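Local coordinates for protein HIAXHD3 (Humicola insolens, PDB 3ZXK) that removes alpha-L-arabinofuranosyl side chains, probably from arabinoxylan, as a family 43 glycoside hydrolase that was engineered to gain endo-xylanase activity as well, at residues P18-F23 with F29-S34; G250-A255 with W260-F265; D432-A437 with W502-G507; R404-Y409 with N472-T477. One frame throughout, in Å; residues are numbered along the deposited sequence.

Contact 1: residues P18-F23 with F29-S34; sequences PALEVF and FYYSSS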
# COMPACT_ATOMS: atom_id res chain seq x y z
N PRO A 18 4.16 -1.27 1.98
CA PRO A 18 5.58 -1.57 1.76
C PRO A 18 6.43 -0.41 1.30
O PRO A 18 5.89 0.64 0.89
CB PRO A 18 5.54 -2.58 0.60
CG PRO A 18 4.33 -2.16 -0.17
CD PRO A 18 3.33 -1.82 0.90
N ALA A 19 7.75 -0.60 1.35
CA ALA A 19 8.73 0.37 0.84
C ALA A 19 8.59 1.76 1.45
O ALA A 19 8.74 2.78 0.78
CB ALA A 19 8.72 0.44 -0.68
N LEU A 20 8.35 1.79 2.75
CA LEU A 20 7.99 3.02 3.43
C LEU A 20 9.11 4.06 3.43
O LEU A 20 10.29 3.70 3.47
CB LEU A 20 7.50 2.71 4.85
CG LEU A 20 8.54 2.22 5.87
CD1 LEU A 20 9.11 3.40 6.66
CD2 LEU A 20 7.92 1.19 6.82
N GLU A 21 8.69 5.31 3.34
CA GLU A 21 9.52 6.49 3.64
C GLU A 21 8.83 7.18 4.80
O GLU A 21 7.62 7.35 4.74
CB GLU A 21 9.53 7.46 2.42
CG GLU A 21 10.16 8.85 2.69
CD GLU A 21 11.64 8.92 2.36
OE1 GLU A 21 12.05 8.59 1.22
OE2 GLU A 21 12.42 9.33 3.24
N VAL A 22 9.56 7.56 5.85
CA VAL A 22 8.96 8.30 6.98
C VAL A 22 9.73 9.59 7.24
O VAL A 22 10.96 9.63 7.12
CB VAL A 22 8.94 7.51 8.32
CG1 VAL A 22 7.75 6.55 8.42
CG2 VAL A 22 10.28 6.82 8.61
N PHE A 23 9.00 10.65 7.59
CA PHE A 23 9.65 11.91 7.97
C PHE A 23 8.73 12.68 8.88
O PHE A 23 7.57 12.32 9.02
CB PHE A 23 10.08 12.74 6.73
CG PHE A 23 8.94 13.11 5.82
CD1 PHE A 23 8.52 12.28 4.79
CD2 PHE A 23 8.25 14.31 6.01
CE1 PHE A 23 7.45 12.62 3.97
CE2 PHE A 23 7.20 14.67 5.18
CZ PHE A 23 6.80 13.84 4.14
N PHE A 29 4.07 13.07 11.87
CA PHE A 29 4.89 12.14 11.07
C PHE A 29 4.08 11.73 9.84
O PHE A 29 2.87 11.47 9.93
CB PHE A 29 5.20 10.87 11.85
CG PHE A 29 5.93 11.10 13.13
CD1 PHE A 29 7.34 11.17 13.14
CD2 PHE A 29 5.25 11.20 14.35
CE1 PHE A 29 8.04 11.36 14.32
CE2 PHE A 29 5.96 11.40 15.54
CZ PHE A 29 7.36 11.47 15.53
N TYR A 30 4.77 11.62 8.72
CA TYR A 30 4.19 11.18 7.45
C TYR A 30 4.90 9.95 6.94
O TYR A 30 6.09 9.80 7.15
CB TYR A 30 4.24 12.31 6.40
CG TYR A 30 3.31 13.45 6.73
CD1 TYR A 30 1.93 13.32 6.53
CD2 TYR A 30 3.80 14.63 7.27
CE1 TYR A 30 1.08 14.36 6.85
CE2 TYR A 30 2.96 15.68 7.60
CZ TYR A 30 1.62 15.54 7.36
OH TYR A 30 0.75 16.54 7.68
N TYR A 31 4.16 9.07 6.27
CA TYR A 31 4.65 7.74 5.84
C TYR A 31 4.11 7.57 4.44
O TYR A 31 2.90 7.73 4.21
CB TYR A 31 3.98 6.73 6.77
CG TYR A 31 4.21 5.25 6.61
CD1 TYR A 31 3.96 4.58 5.40
CD2 TYR A 31 4.58 4.49 7.72
CE1 TYR A 31 4.09 3.19 5.31
CE2 TYR A 31 4.73 3.12 7.62
CZ TYR A 31 4.48 2.48 6.43
OH TYR A 31 4.65 1.11 6.45
N SER A 32 5.00 7.29 3.50
CA SER A 32 4.66 7.06 2.10
C SER A 32 4.97 5.62 1.71
O SER A 32 6.03 5.11 2.05
CB SER A 32 5.45 8.05 1.24
OG SER A 32 5.28 7.82 -0.14
N SER A 33 4.06 4.96 0.98
CA SER A 33 4.21 3.54 0.62
C SER A 33 4.01 3.26 -0.88
O SER A 33 3.60 4.16 -1.64
CB SER A 33 3.33 2.62 1.48
OG SER A 33 1.95 2.82 1.20
N SER A 34 4.31 2.02 -1.28
CA SER A 34 4.24 1.62 -2.69
C SER A 34 3.03 0.77 -3.01
O SER A 34 2.58 -0.06 -2.19
CB SER A 34 5.49 0.83 -3.04
OG SER A 34 6.61 1.62 -2.74
O HOH W 1 7.78 3.81 -1.70
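With CG held between its own backbone N and carbonyl carbon (chi1 60°), Phe-23 folds its ring back across the neighbouring strand onto Tyr-30, whose CB stands over one ring face, 4.0 Å from the centroid. Tyr-31 takes another course: its CG lies anti to its backbone N (chi1 178°), which swings the ring along the other side of the sheet to Leu-20. There Leu-20 CB sits over the ring face at 3.7 Å from the centroid, and Leu-20 CD2 reaches the phenol at 3.3 Å from Tyr-31 OH. In the conformer described, Val-22 CG1 meets the same ring obliquely, 3.8 Å from Tyr-31 CD2. The phenol is fixed by a hydrogen bond to the carbonyl of His-17.

Glu-21 with Ser-32 and Phe-23 with Tyr-30 are hydrogen-bonded antiparallel pairs; Val-22 and Tyr-31, between them, form a non-hydrogen-bonded pair. Past the regular strands the pairing continues through Ser-34 N to Pro-18 O (3.0 Å). In the Ser-34 conformer described, a water donates to both Ala-19 O and Ser-34 OG, and that hydroxyl also bonds to Trp-84 O. The buried carboxylate of Glu-21 turns away to Thr-87 and Arg-89 on the next sheet. The arrangement is a beta hairpin at one edge of a four-stranded antiparallel blade, as in the five-bladed beta-propeller of family 43, with Pro-18 near the bound arabinofuranose.

Contact 2: residues G250-A255 with W260-F265; sequences GGIVDA and WHYVAF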
# COMPACT_ATOMS: atom_id res chain seq x y z
N GLY A 250 12.77 0.34 4.86
CA GLY A 250 12.21 1.40 5.73
C GLY A 250 13.16 2.58 5.87
O GLY A 250 14.03 2.81 5.02
N GLY A 251 13.01 3.32 6.96
CA GLY A 251 13.83 4.52 7.14
C GLY A 251 13.84 4.96 8.58
O GLY A 251 13.22 4.34 9.45
N ILE A 252 14.56 6.05 8.82
CA ILE A 252 14.71 6.55 10.17
C ILE A 252 14.12 7.95 10.27
O ILE A 252 14.06 8.68 9.28
CB ILE A 252 16.17 6.51 10.67
CG1 ILE A 252 17.09 7.37 9.78
CG2 ILE A 252 16.65 5.05 10.74
CD1 ILE A 252 18.47 7.62 10.39
N VAL A 253 13.71 8.34 11.48
CA VAL A 253 13.00 9.60 11.67
C VAL A 253 13.18 10.07 13.10
O VAL A 253 13.28 9.24 14.03
CB VAL A 253 11.51 9.48 11.28
CG1 VAL A 253 10.76 8.44 12.14
CG2 VAL A 253 10.84 10.85 11.35
N ASP A 254 13.25 11.39 13.27
CA ASP A 254 13.43 12.02 14.57
C ASP A 254 12.06 12.41 15.13
O ASP A 254 11.21 12.93 14.40
CB ASP A 254 14.31 13.27 14.46
CG ASP A 254 13.84 14.29 13.39
OD1 ASP A 254 13.69 13.91 12.19
OD2 ASP A 254 13.71 15.49 13.70
N ALA A 255 11.85 12.15 16.41
CA ALA A 255 10.66 12.67 17.11
C ALA A 255 10.92 14.10 17.58
O ALA A 255 12.07 14.58 17.57
CB ALA A 255 10.29 11.76 18.28
N TRP A 260 15.63 9.39 17.89
CA TRP A 260 15.44 8.78 16.58
C TRP A 260 14.86 7.40 16.66
O TRP A 260 15.03 6.70 17.64
CB TRP A 260 16.76 8.73 15.85
CG TRP A 260 17.18 10.07 15.34
CD1 TRP A 260 17.73 11.15 16.05
CD2 TRP A 260 17.06 10.53 13.97
NE1 TRP A 260 17.97 12.19 15.21
CE2 TRP A 260 17.58 11.90 13.95
CE3 TRP A 260 16.60 9.96 12.79
CZ2 TRP A 260 17.63 12.65 12.78
CZ3 TRP A 260 16.65 10.72 11.61
CH2 TRP A 260 17.16 12.04 11.62
N HIS A 261 14.16 7.01 15.60
CA HIS A 261 13.47 5.71 15.53
C HIS A 261 13.68 5.10 14.17
O HIS A 261 13.75 5.81 13.15
CB HIS A 261 11.99 5.92 15.84
CG HIS A 261 11.76 6.50 17.21
ND1 HIS A 261 11.55 5.72 18.29
CD2 HIS A 261 11.83 7.81 17.66
CE1 HIS A 261 11.43 6.51 19.39
NE2 HIS A 261 11.61 7.79 19.00
N TYR A 262 13.78 3.78 14.13
CA TYR A 262 13.91 3.06 12.85
C TYR A 262 12.54 2.42 12.56
O TYR A 262 12.00 1.65 13.40
CB TYR A 262 15.07 2.04 12.93
CG TYR A 262 15.24 1.17 11.69
CD1 TYR A 262 14.90 1.64 10.41
CD2 TYR A 262 15.74 -0.13 11.80
CE1 TYR A 262 15.05 0.84 9.29
CE2 TYR A 262 15.89 -0.93 10.70
CZ TYR A 262 15.52 -0.46 9.45
OH TYR A 262 15.68 -1.31 8.37
N VAL A 263 11.96 2.77 11.42
CA VAL A 263 10.67 2.19 11.00
C VAL A 263 11.02 1.26 9.86
O VAL A 263 11.40 1.71 8.78
CB VAL A 263 9.64 3.24 10.52
CG1 VAL A 263 8.31 2.58 10.22
CG2 VAL A 263 9.45 4.31 11.59
N ALA A 264 10.92 -0.04 10.10
CA ALA A 264 11.26 -1.03 9.06
C ALA A 264 9.98 -1.76 8.65
O ALA A 264 8.91 -1.46 9.20
CB ALA A 264 12.30 -2.04 9.57
N PHE A 265 10.03 -2.70 7.71
CA PHE A 265 8.86 -3.56 7.58
C PHE A 265 9.24 -5.02 7.58
O PHE A 265 10.42 -5.37 7.37
CB PHE A 265 7.99 -3.21 6.33
CG PHE A 265 8.75 -3.23 5.05
CD1 PHE A 265 8.97 -4.44 4.37
CD2 PHE A 265 9.26 -2.04 4.51
CE1 PHE A 265 9.68 -4.46 3.17
CE2 PHE A 265 9.95 -2.06 3.31
CZ PHE A 265 10.16 -3.26 2.64
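Trp-260 lies alongside Asp-254, both side chains pointing the same way, and its six-membered ring is covered on one face by Asp-254 CB, 3.8 Å from the ring centroid and 20° off the normal. The carboxylate plane is turned 31° from the indole, and Asp-254 OD2 forms a salt bridge with Arg-24. Ile-252 CD1 packs obliquely near the CZ3 corner of the same indole. His-261 pairs through its backbone with Val-253: His-261 N donates to Val-253 O at 2.9 Å, and Val-253 N returns a bond to His-261 O at 3.0 Å. NE2 of His-261 is hydrogen-bonded to Thr-259 OG1.

With CG anti to the backbone N (chi1 176°), Tyr-262 turns its ring edge to the opposing backbone, CD1 lying 3.3 Å from Gly-251 O, while Ile-252 CG2 approaches the ring obliquely and the tyrosine hydroxyl bonds to the carbonyl of Gln-249. Next along, Val-263 N donates to Gly-251 O at 2.8 Å. Val-263 O accepts a bond from the backbone N of Gly-251. The same oxygen receives a CA-H contact, Gly-250 CA lying 3.2 Å from Val-263 O, which brings the two backbones close there. Beyond Ala-264, Phe-265 brings CE2 to 4.0 Å from Gly-250 N and touches the bound arabinofuranose. The chemistry is thus divided: main-chain hydrogen bonds join the strands, while apolar and aromatic side chains pack on both faces of the pair.

Contact 3: residues D432-A437 with W502-G507; sequences DGWRTA and WRYFTG. With XYP (beta-D-xylopyranose), chain C.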
# COMPACT_ATOMS: atom_id res chain seq x y z
N ASP A 432 5.19 -16.17 -13.66
CA ASP A 432 6.11 -15.88 -14.76
C ASP A 432 5.38 -15.11 -15.85
O ASP A 432 4.86 -15.70 -16.81
CB ASP A 432 6.70 -17.17 -15.34
CG ASP A 432 7.96 -16.92 -16.14
OD1 ASP A 432 8.23 -15.76 -16.52
OD2 ASP A 432 8.71 -17.88 -16.39
N GLY A 433 5.32 -13.80 -15.67
CA GLY A 433 4.80 -12.89 -16.68
C GLY A 433 3.44 -12.31 -16.36
O GLY A 433 3.02 -11.37 -17.03
N TRP A 434 2.74 -12.88 -15.39
CA TRP A 434 1.41 -12.39 -14.95
C TRP A 434 0.29 -12.45 -15.96
O TRP A 434 -0.69 -11.65 -15.87
CB TRP A 434 1.51 -10.98 -14.36
CG TRP A 434 2.59 -10.93 -13.34
CD1 TRP A 434 3.82 -10.27 -13.42
CD2 TRP A 434 2.61 -11.62 -12.05
NE1 TRP A 434 4.54 -10.48 -12.28
CE2 TRP A 434 3.89 -11.29 -11.42
CE3 TRP A 434 1.72 -12.46 -11.37
CZ2 TRP A 434 4.24 -11.76 -10.15
CZ3 TRP A 434 2.09 -12.94 -10.10
CH2 TRP A 434 3.32 -12.59 -9.51
N ARG A 435 0.40 -13.40 -16.90
CA ARG A 435 -0.74 -13.78 -17.73
C ARG A 435 -1.67 -14.69 -16.95
O ARG A 435 -1.26 -15.36 -16.01
CB ARG A 435 -0.27 -14.45 -19.02
CG ARG A 435 0.35 -13.45 -19.98
CD ARG A 435 1.12 -14.12 -21.10
NE ARG A 435 1.89 -13.12 -21.86
CZ ARG A 435 3.01 -12.54 -21.44
NH1 ARG A 435 3.54 -12.85 -20.25
NH2 ARG A 435 3.62 -11.65 -22.21
N THR A 436 -2.94 -14.68 -17.30
CA THR A 436 -3.89 -15.56 -16.63
C THR A 436 -3.57 -17.06 -16.83
O THR A 436 -3.35 -17.53 -17.95
CB THR A 436 -5.34 -15.23 -17.06
OG1 THR A 436 -5.62 -13.87 -16.72
CG2 THR A 436 -6.35 -16.08 -16.32
N ALA A 437 -3.53 -17.80 -15.72
CA ALA A 437 -3.32 -19.24 -15.78
C ALA A 437 -4.64 -19.98 -15.66
O ALA A 437 -4.80 -21.05 -16.24
CB ALA A 437 -2.35 -19.68 -14.69
N TRP A 502 5.81 -14.31 -2.36
CA TRP A 502 6.09 -12.88 -2.35
C TRP A 502 6.10 -12.26 -3.71
O TRP A 502 6.12 -11.06 -3.81
CB TRP A 502 7.41 -12.61 -1.63
CG TRP A 502 8.61 -13.26 -2.25
CD1 TRP A 502 9.23 -14.44 -1.88
CD2 TRP A 502 9.41 -12.75 -3.38
NE1 TRP A 502 10.32 -14.71 -2.70
CE2 TRP A 502 10.48 -13.72 -3.61
CE3 TRP A 502 9.35 -11.61 -4.19
CZ2 TRP A 502 11.44 -13.54 -4.61
CZ3 TRP A 502 10.30 -11.45 -5.20
CH2 TRP A 502 11.32 -12.39 -5.40
N ARG A 503 6.05 -13.06 -4.78
CA ARG A 503 6.30 -12.51 -6.12
C ARG A 503 5.34 -11.42 -6.63
O ARG A 503 5.77 -10.51 -7.34
CB ARG A 503 6.48 -13.63 -7.15
CG ARG A 503 7.68 -14.52 -6.82
CD ARG A 503 8.14 -15.38 -7.99
NE ARG A 503 9.30 -16.18 -7.61
CZ ARG A 503 10.57 -15.81 -7.72
NH1 ARG A 503 10.88 -14.62 -8.22
NH2 ARG A 503 11.55 -16.63 -7.34
N TYR A 504 4.07 -11.48 -6.22
CA TYR A 504 3.11 -10.42 -6.55
C TYR A 504 3.33 -9.15 -5.71
O TYR A 504 2.77 -8.11 -6.01
CB TYR A 504 1.70 -10.97 -6.37
CG TYR A 504 0.57 -10.08 -6.83
CD1 TYR A 504 0.25 -9.99 -8.18
CD2 TYR A 504 -0.19 -9.35 -5.91
CE1 TYR A 504 -0.79 -9.19 -8.63
CE2 TYR A 504 -1.25 -8.55 -6.34
CZ TYR A 504 -1.55 -8.46 -7.69
OH TYR A 504 -2.59 -7.64 -8.09
N PHE A 505 4.09 -9.30 -4.64
CA PHE A 505 4.49 -8.24 -3.70
C PHE A 505 3.36 -7.73 -2.82
O PHE A 505 3.47 -7.80 -1.59
CB PHE A 505 5.24 -7.08 -4.39
CG PHE A 505 6.62 -7.45 -4.86
CD1 PHE A 505 7.66 -7.65 -3.95
CD2 PHE A 505 6.88 -7.62 -6.22
CE1 PHE A 505 8.94 -7.98 -4.40
CE2 PHE A 505 8.15 -7.97 -6.67
CZ PHE A 505 9.18 -8.15 -5.76
N THR A 506 2.29 -7.23 -3.41
CA THR A 506 1.15 -6.73 -2.64
C THR A 506 0.49 -7.87 -1.86
O THR A 506 0.48 -9.00 -2.31
CB THR A 506 0.13 -6.14 -3.64
OG1 THR A 506 0.78 -5.10 -4.37
CG2 THR A 506 -1.12 -5.54 -2.92
N GLY A 507 -0.04 -7.59 -0.68
CA GLY A 507 -0.76 -8.60 0.07
C GLY A 507 -2.15 -8.87 -0.46
O GLY A 507 -2.62 -8.22 -1.41
O1 XYP C . 15.20 -15.31 -0.84
C1 XYP C . 15.15 -13.91 -1.15
C2 XYP C . 16.02 -13.56 -2.36
C3 XYP C . 15.96 -12.05 -2.60
C4 XYP C . 14.50 -11.63 -2.81
C5 XYP C . 13.61 -12.14 -1.68
O2 XYP C . 17.38 -13.96 -2.16
O3 XYP C . 16.76 -11.66 -3.73
O4 XYP C . 14.43 -10.21 -2.95
O5 XYP C . 13.79 -13.55 -1.43
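Trp-434 rests against a type I beta turn, Trp-502 to Phe-505, within the concanavalin A-like beta-sandwich domain. The turn is closed by Phe-505 N bonding to Trp-502 O at 2.8 Å.

The aromatic part of the contact is a T-shaped pair: Tyr-504 presents its edge to the face of the Trp-434 six-membered ring, with planes at 72° and centroids 5.7 Å apart. With CG opposite its backbone N (chi1 -172°), Tyr-504 brings CD1 over the indole, and its hydroxyl bonds to that of Tyr-38.

Van der Waals contacts supply the rest. The far end of the indole lies on the turn's backbone, Trp-434 CZ2 being 3.4 Å from Arg-503 O and Trp-434 CH2 3.6 Å from Tyr-504 N, and Val-80 packs against both aromatic side chains.

The same turn also carries a sugar-binding residue: Trp-502, part of the glycan pocket, holds a xylopyranose over one face of its indole, C5 of the sugar lying toward the rim at 3.9 Å from Trp-502 CZ2. The aliphatic stem of Arg-503 backs the opposite face, its CG 4.1 Å above the centre of the Trp-502 ring.

Contact 4: residues R404-Y409 with N472-T477; sequences RDRAAY and NTERTT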
# COMPACT_ATOMS: atom_id res chain seq x y z
N ARG A 404 -5.86 -11.27 -5.23
CA ARG A 404 -4.41 -11.36 -5.40
C ARG A 404 -4.19 -12.27 -6.61
O ARG A 404 -5.13 -12.59 -7.36
CB ARG A 404 -3.73 -11.89 -4.13
CG ARG A 404 -2.32 -11.38 -3.94
CD ARG A 404 -1.55 -12.17 -2.90
NE ARG A 404 -0.22 -11.63 -2.63
CZ ARG A 404 0.94 -12.24 -2.92
NH1 ARG A 404 0.98 -13.40 -3.56
NH2 ARG A 404 2.08 -11.67 -2.55
N ASP A 405 -2.95 -12.71 -6.80
CA ASP A 405 -2.61 -13.60 -7.92
C ASP A 405 -3.19 -15.02 -7.80
O ASP A 405 -3.27 -15.72 -8.79
CB ASP A 405 -1.09 -13.68 -8.12
CG ASP A 405 -0.35 -14.15 -6.88
OD1 ASP A 405 -0.79 -13.86 -5.75
OD2 ASP A 405 0.71 -14.78 -7.06
N ARG A 406 -3.56 -15.45 -6.59
CA ARG A 406 -4.40 -16.66 -6.39
C ARG A 406 -5.62 -16.19 -5.64
O ARG A 406 -5.54 -15.82 -4.48
CB ARG A 406 -3.67 -17.72 -5.55
CG ARG A 406 -4.38 -19.08 -5.58
CD ARG A 406 -4.11 -19.89 -4.34
NE ARG A 406 -2.76 -20.44 -4.38
CZ ARG A 406 -2.19 -21.10 -3.39
NH1 ARG A 406 -2.87 -21.35 -2.28
NH2 ARG A 406 -0.94 -21.54 -3.54
N ALA A 407 -6.77 -16.19 -6.31
CA ALA A 407 -7.95 -15.49 -5.81
C ALA A 407 -9.20 -16.38 -5.73
O ALA A 407 -9.28 -17.43 -6.34
CB ALA A 407 -8.22 -14.28 -6.69
N ALA A 408 -10.22 -15.92 -5.01
CA ALA A 408 -11.51 -16.60 -4.91
C ALA A 408 -12.51 -15.53 -4.60
O ALA A 408 -12.15 -14.46 -4.06
CB ALA A 408 -11.52 -17.66 -3.80
N TYR A 409 -13.78 -15.81 -4.88
CA TYR A 409 -14.83 -14.86 -4.60
C TYR A 409 -16.17 -15.51 -4.29
O TYR A 409 -16.37 -16.69 -4.61
CB TYR A 409 -14.99 -13.84 -5.72
CG TYR A 409 -15.54 -14.28 -7.07
CD1 TYR A 409 -16.91 -14.59 -7.24
CD2 TYR A 409 -14.73 -14.27 -8.21
CE1 TYR A 409 -17.43 -14.90 -8.50
CE2 TYR A 409 -15.23 -14.57 -9.47
CZ TYR A 409 -16.58 -14.91 -9.59
OH TYR A 409 -17.13 -15.16 -10.82
N ASN A 472 5.47 -24.15 5.83
CA ASN A 472 4.79 -25.05 4.91
C ASN A 472 3.28 -25.01 5.14
O ASN A 472 2.59 -25.96 4.79
CB ASN A 472 5.31 -26.49 5.07
CG ASN A 472 6.74 -26.67 4.60
OD1 ASN A 472 7.34 -25.77 4.00
ND2 ASN A 472 7.30 -27.85 4.87
N THR A 473 2.78 -23.94 5.75
CA THR A 473 1.34 -23.83 6.02
C THR A 473 0.70 -22.67 5.26
O THR A 473 1.19 -21.53 5.33
CB THR A 473 1.06 -23.60 7.52
OG1 THR A 473 1.60 -24.69 8.28
CG2 THR A 473 -0.45 -23.51 7.80
N GLU A 474 -0.41 -22.94 4.57
CA GLU A 474 -1.18 -21.89 3.89
C GLU A 474 -2.41 -21.57 4.71
O GLU A 474 -3.12 -22.47 5.16
CB GLU A 474 -1.56 -22.31 2.46
CG GLU A 474 -0.37 -22.38 1.53
CD GLU A 474 -0.73 -22.68 0.08
OE1 GLU A 474 -1.84 -23.18 -0.18
OE2 GLU A 474 0.11 -22.44 -0.81
N ARG A 475 -2.66 -20.29 4.95
CA ARG A 475 -3.84 -19.87 5.66
C ARG A 475 -5.08 -20.02 4.77
O ARG A 475 -4.99 -20.17 3.54
CB ARG A 475 -3.71 -18.39 6.04
CG ARG A 475 -2.49 -18.04 6.87
CD ARG A 475 -2.44 -18.83 8.17
NE ARG A 475 -1.19 -18.58 8.89
CZ ARG A 475 -0.66 -19.41 9.78
NH1 ARG A 475 -1.24 -20.57 10.08
NH2 ARG A 475 0.49 -19.09 10.36
N THR A 476 -6.24 -19.97 5.40
CA THR A 476 -7.46 -20.10 4.61
C THR A 476 -8.45 -18.97 4.89
O THR A 476 -8.45 -18.33 5.97
CB THR A 476 -8.17 -21.45 4.86
OG1 THR A 476 -8.53 -21.53 6.24
CG2 THR A 476 -7.27 -22.63 4.49
N THR A 477 -9.29 -18.74 3.88
CA THR A 477 -10.39 -17.79 3.92
C THR A 477 -11.69 -18.52 3.64
O THR A 477 -11.74 -19.44 2.80
CB THR A 477 -10.18 -16.69 2.85
OG1 THR A 477 -9.10 -15.85 3.26
CG2 THR A 477 -11.45 -15.83 2.66
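NH1 of Arg-406 is shared by two acceptors, OE1 of Glu-474 at 3.0 Å and the carbonyl oxygen of Ala-497. The first of these bonds is nearly straight, 167° at the hydrogen, and it is half of a bidentate salt bridge: Arg-406 NH2 donates in turn to Glu-474 OE2 at 3.1 Å. The guanidinium comes end-on, using both terminal nitrogens, with both carboxylate oxygens close to the guanidinium plane. The carboxylate itself is twisted, its plane 52° from that of the guanidinium, so OE1 is met from above the carboxylate plane while OE2 is met on the syn side, still tilted. A bend at chi3 (-75°) turns the arginine head toward Glu-474, whose chain runs extended beyond CG, and the two side chains cross at about a right angle.

Because Ala-497 O holds the same nitrogen, the guanidinium should resist rotation, and its positive charge is probably balanced by the carboxylate and further stabilised by the carbonyl dipole. The Arg-406 side chain also packs on Phe-496. Close by in sequence, Arg-404 NH1 makes a salt bridge to Asp-405 OD1 at 2.9 Å, though the hydrogen bond within it is weak. Arg-406 opens strand 406-415 of one sheet, while Glu-474 lies just before strand 476-482 of the other. The salt bridge therefore spans the two sheets at the surface of the C-terminal concanavalin A-like beta-sandwich.

In the fold
Contacts 1 and 2 are buried hairpins of two propeller blades, held by main-chain hydrogen bonds, and they touch: Leu-20 of the first packs on Val-263 and Ala-264 of the second, and Phe-265 approaches Ala-19 near the bound arabinofuranose. Contacts 3 and 4 belong to the sandwich domain and reach the same sheet, through strands 436-448 and 406-415. Their paired segments are over sixty residues apart, and side chains carry the contact: an indole against a turn in the partly buried contact 3, a salt bridge in the surface contact 4. Arg-404 links these two, probably bonding to Thr-506 O. Contact 3 faces the catalytic domain, bringing Trp-502 to a glycan pocket that also includes Phe-265 of contact 2.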